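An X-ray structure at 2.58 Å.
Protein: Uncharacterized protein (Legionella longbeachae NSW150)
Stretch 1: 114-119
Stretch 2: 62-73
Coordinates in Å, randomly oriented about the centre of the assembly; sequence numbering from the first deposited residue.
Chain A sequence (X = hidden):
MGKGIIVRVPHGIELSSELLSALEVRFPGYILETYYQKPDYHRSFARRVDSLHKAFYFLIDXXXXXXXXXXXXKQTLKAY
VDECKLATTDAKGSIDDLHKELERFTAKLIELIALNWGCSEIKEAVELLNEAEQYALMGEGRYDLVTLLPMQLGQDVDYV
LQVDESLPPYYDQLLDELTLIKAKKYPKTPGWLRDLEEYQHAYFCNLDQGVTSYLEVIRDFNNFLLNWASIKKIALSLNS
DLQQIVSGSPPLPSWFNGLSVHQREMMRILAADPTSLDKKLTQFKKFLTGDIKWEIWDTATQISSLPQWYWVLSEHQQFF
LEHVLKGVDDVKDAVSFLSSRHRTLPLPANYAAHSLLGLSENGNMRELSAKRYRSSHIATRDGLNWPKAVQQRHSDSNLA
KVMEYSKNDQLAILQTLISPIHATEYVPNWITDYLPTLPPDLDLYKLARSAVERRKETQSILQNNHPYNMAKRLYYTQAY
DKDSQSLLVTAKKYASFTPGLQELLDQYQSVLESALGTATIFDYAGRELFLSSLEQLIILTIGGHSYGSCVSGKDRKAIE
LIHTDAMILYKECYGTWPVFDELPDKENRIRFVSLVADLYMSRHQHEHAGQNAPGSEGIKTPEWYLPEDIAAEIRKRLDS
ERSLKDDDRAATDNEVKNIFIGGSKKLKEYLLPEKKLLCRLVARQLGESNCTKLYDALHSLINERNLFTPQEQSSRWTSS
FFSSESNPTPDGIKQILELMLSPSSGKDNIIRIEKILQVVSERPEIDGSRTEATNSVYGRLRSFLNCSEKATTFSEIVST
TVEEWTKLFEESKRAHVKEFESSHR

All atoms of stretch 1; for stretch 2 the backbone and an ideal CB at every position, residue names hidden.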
# COMPACT_ATOMS: atom_id res chain seq x y z
N ALA A 114 -10.29 6.39 12.44
CA ALA A 114 -10.56 7.81 12.29
C ALA A 114 -10.91 8.46 13.64
O ALA A 114 -10.52 9.61 13.89
CB ALA A 114 -11.69 8.03 11.32
N LEU A 115 -11.69 7.75 14.45
CA LEU A 115 -12.04 8.14 15.83
C LEU A 115 -10.82 8.23 16.74
O LEU A 115 -10.52 9.30 17.24
CB LEU A 115 -12.97 7.12 16.46
CG LEU A 115 -13.30 7.40 17.94
CD1 LEU A 115 -13.94 8.77 18.08
CD2 LEU A 115 -14.22 6.34 18.50
N ASN A 116 -10.14 7.12 16.99
CA ASN A 116 -9.01 7.19 17.92
C ASN A 116 -7.81 8.07 17.46
O ASN A 116 -7.11 8.65 18.29
CB ASN A 116 -8.52 5.80 18.28
CG ASN A 116 -7.44 5.81 19.37
OD1 ASN A 116 -6.26 5.48 19.12
ND2 ASN A 116 -7.83 6.21 20.59
N TRP A 117 -7.58 8.21 16.17
CA TRP A 117 -6.45 9.03 15.70
C TRP A 117 -6.91 10.43 15.30
O TRP A 117 -6.10 11.28 14.93
CB TRP A 117 -5.69 8.35 14.54
CG TRP A 117 -4.60 7.41 15.02
CD1 TRP A 117 -3.27 7.71 15.19
CD2 TRP A 117 -4.76 6.04 15.42
NE1 TRP A 117 -2.60 6.61 15.68
CE2 TRP A 117 -3.50 5.58 15.84
CE3 TRP A 117 -5.84 5.19 15.48
CZ2 TRP A 117 -3.29 4.28 16.27
CZ3 TRP A 117 -5.64 3.92 15.94
CH2 TRP A 117 -4.36 3.46 16.32
N GLY A 118 -8.22 10.68 15.37
CA GLY A 118 -8.75 12.01 15.13
C GLY A 118 -8.48 12.51 13.73
O GLY A 118 -8.02 13.62 13.56
N CYS A 119 -8.82 11.68 12.76
CA CYS A 119 -8.57 11.97 11.37
C CYS A 119 -9.64 12.92 10.86
O CYS A 119 -10.82 12.59 10.94
CB CYS A 119 -8.62 10.68 10.55
SG CYS A 119 -7.33 9.42 10.92
N UNK A 62 2.80 1.11 16.77
CA UNK A 62 3.85 1.92 16.12
C UNK A 62 3.55 3.39 16.11
O UNK A 62 4.45 4.20 16.19
CB UNK A 62 4.06 1.45 14.68
N UNK A 63 2.27 3.75 15.97
CA UNK A 63 1.92 5.13 15.72
C UNK A 63 1.20 5.74 16.95
O UNK A 63 0.08 5.34 17.30
CB UNK A 63 1.04 5.23 14.47
N UNK A 64 1.86 6.72 17.62
CA UNK A 64 1.21 7.42 18.74
C UNK A 64 -0.02 8.22 18.34
O UNK A 64 0.01 8.97 17.35
CB UNK A 64 2.21 8.36 19.41
N UNK A 65 -1.09 8.07 19.12
CA UNK A 65 -2.25 8.94 19.04
C UNK A 65 -2.23 9.81 20.28
O UNK A 65 -2.00 9.31 21.37
CB UNK A 65 -3.55 8.15 18.93
N UNK A 66 -2.46 11.11 20.11
CA UNK A 66 -2.70 12.02 21.23
C UNK A 66 -3.75 11.48 22.26
O UNK A 66 -4.78 10.91 21.88
CB UNK A 66 -3.17 13.37 20.68
N UNK A 67 -3.46 11.66 23.56
CA UNK A 67 -4.37 11.19 24.66
C UNK A 67 -5.60 12.09 24.81
O UNK A 67 -6.59 11.71 25.43
CB UNK A 67 -3.62 11.15 25.99
N UNK A 68 -5.51 13.26 24.22
CA UNK A 68 -6.61 14.19 24.09
C UNK A 68 -7.66 13.81 23.05
O UNK A 68 -8.72 14.41 23.01
CB UNK A 68 -6.05 15.57 23.75
N UNK A 69 -7.40 12.86 22.16
CA UNK A 69 -8.43 12.51 21.16
C UNK A 69 -9.64 11.82 21.74
O UNK A 69 -10.74 12.04 21.25
CB UNK A 69 -7.82 11.61 20.08
N UNK A 70 -9.45 11.02 22.79
CA UNK A 70 -10.43 10.03 23.22
C UNK A 70 -10.03 9.51 24.57
O UNK A 70 -8.84 9.34 24.80
CB UNK A 70 -10.55 8.88 22.21
N UNK A 71 -11.01 9.22 25.45
CA UNK A 71 -10.72 8.57 26.72
C UNK A 71 -10.53 7.04 26.62
O UNK A 71 -10.58 6.35 27.63
CB UNK A 71 -11.85 8.88 27.70
N UNK A 72 -10.34 6.50 25.43
CA UNK A 72 -10.34 5.08 25.28
C UNK A 72 -8.90 4.59 25.36
O UNK A 72 -7.96 5.28 24.94
CB UNK A 72 -11.01 4.67 23.97
N UNK A 73 -8.73 3.39 25.89
CA UNK A 73 -7.41 2.80 26.09
C UNK A 73 -7.12 1.88 24.92
O UNK A 73 -8.04 1.35 24.23
CB UNK A 73 -7.33 2.04 27.42

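Stretch 1 ends a helix in a Schellman motif, with Gly118 N bonded to Leu115 O and Cys119 N to Ala114 O. That ending leaves Asn116 O without a partner inside the stretch, and Trp117, whose CA-to-CB bond points away, swings its indole back toward stretch 2.

Position 62 has nothing of stretch 1 within 5.5 Å of its ideal CB, so this contact sets no demand; it is Ala62.

At position 63 the CB points toward stretch 1, 4.1 Å from Trp117 NE1, and the backbone O lies near the edge of the indole. A flat ring or a long aliphatic chain could cover the tryptophan. The residue is Tyr63. Its O accepts a weak hydrogen bond from Trp117 NE1 (3.4 Å), a bond any residue's backbone could offer, while its ring lies nearly parallel to the five-membered ring, at 6°, but slid aside, with centroids 5.2 Å apart.

Position 64 points away, and its backbone angles admit proline among many others; it is Pro64.

At position 65 the CB points toward stretch 1, 3.6 Å from Asn116 O and 3.7 Å from Trp117 NE1, over the indole face. Aliphatic or aromatic side chains would suit. Phe65, the residue of stretch 2 most covered by stretch 1, sets its CB over the five-membered ring, a CH-pi contact 3.9 Å from the centroid, and turns its ring edge to the face of the six-membered ring. Asn116 OD1 sits over one face of the phenyl, 3.2 Å from Phe65 CG.

Positions 66, 67 and 68 have no contact with stretch 1 and are free to be polar or small. Ser66, Ala67 and Lys68 begin a type I turn that closes at 69.

Position 69 points toward stretch 1, its CB 3.5 Å from Asn116 O. A short donor fits this acceptor: Asn, or perhaps Ser or Thr. Asn69 gives ND2 to Asn116 O at 3.1 Å and 156°.

Position 70 also points toward stretch 1, its CB 4.1 Å from Asn116 ND2. Small or beta-branched residues are plausible. Thr70 packs there, while its OG1 donates a weak bond to Asn69 O.

Position 71 points away, and its phi of -80° permits proline; it is Pro71.

At position 72 the CB points toward stretch 1, 4.9 Å from Asn116 ND2, and Leu115 offers an apolar end. Medium aliphatics suit. Leu72 CD1 reaches Leu115 CD2 at 4.4 Å.

Position 73 points away and stretch 1 sets no demand there; a short hydroxyl or carboxamide would suit a site just before a helix. Thr73 caps a backbone N just past the stretch.

Stretch 2, residues 62-73: AYPFSAKNTPLT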
# COMPACT_ATOMS: atom_id res chain seq x y z
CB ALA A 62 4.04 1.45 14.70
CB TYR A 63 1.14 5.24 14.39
CG TYR A 63 0.97 6.64 13.83
CD1 TYR A 63 2.03 7.55 13.84
CD2 TYR A 63 -0.25 7.07 13.28
CE1 TYR A 63 1.87 8.85 13.35
CE2 TYR A 63 -0.42 8.38 12.79
CZ TYR A 63 0.65 9.27 12.83
OH TYR A 63 0.57 10.56 12.36
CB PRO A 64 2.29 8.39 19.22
CG PRO A 64 3.12 8.66 18.02
CD PRO A 64 3.20 7.30 17.37
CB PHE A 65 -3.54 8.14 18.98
CG PHE A 65 -3.74 7.19 20.12
CD1 PHE A 65 -3.07 5.97 20.16
CD2 PHE A 65 -4.65 7.47 21.11
CE1 PHE A 65 -3.28 5.08 21.20
CE2 PHE A 65 -4.87 6.58 22.14
CZ PHE A 65 -4.18 5.38 22.19
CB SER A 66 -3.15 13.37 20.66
OG SER A 66 -3.47 14.26 21.70
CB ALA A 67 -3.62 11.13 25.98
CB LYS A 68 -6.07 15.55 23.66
CG LYS A 68 -5.01 16.17 24.57
CD LYS A 68 -5.59 17.31 25.38
CE LYS A 68 -4.51 18.30 25.77
NZ LYS A 68 -4.75 18.77 27.16
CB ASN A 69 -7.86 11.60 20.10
CG ASN A 69 -6.90 12.31 19.19
OD1 ASN A 69 -6.87 13.53 19.13
ND2 ASN A 69 -6.14 11.55 18.44
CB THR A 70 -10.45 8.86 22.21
OG1 THR A 70 -11.22 9.24 21.08
CG2 THR A 70 -11.08 7.65 22.72
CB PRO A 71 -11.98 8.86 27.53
CG PRO A 71 -13.07 8.74 26.51
CD PRO A 71 -12.47 9.40 25.28
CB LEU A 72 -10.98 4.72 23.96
CG LEU A 72 -12.45 5.06 23.72
CD1 LEU A 72 -12.86 4.64 22.31
CD2 LEU A 72 -13.35 4.35 24.71
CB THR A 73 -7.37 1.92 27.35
OG1 THR A 73 -8.31 0.82 27.22
CG2 THR A 73 -7.76 2.72 28.59
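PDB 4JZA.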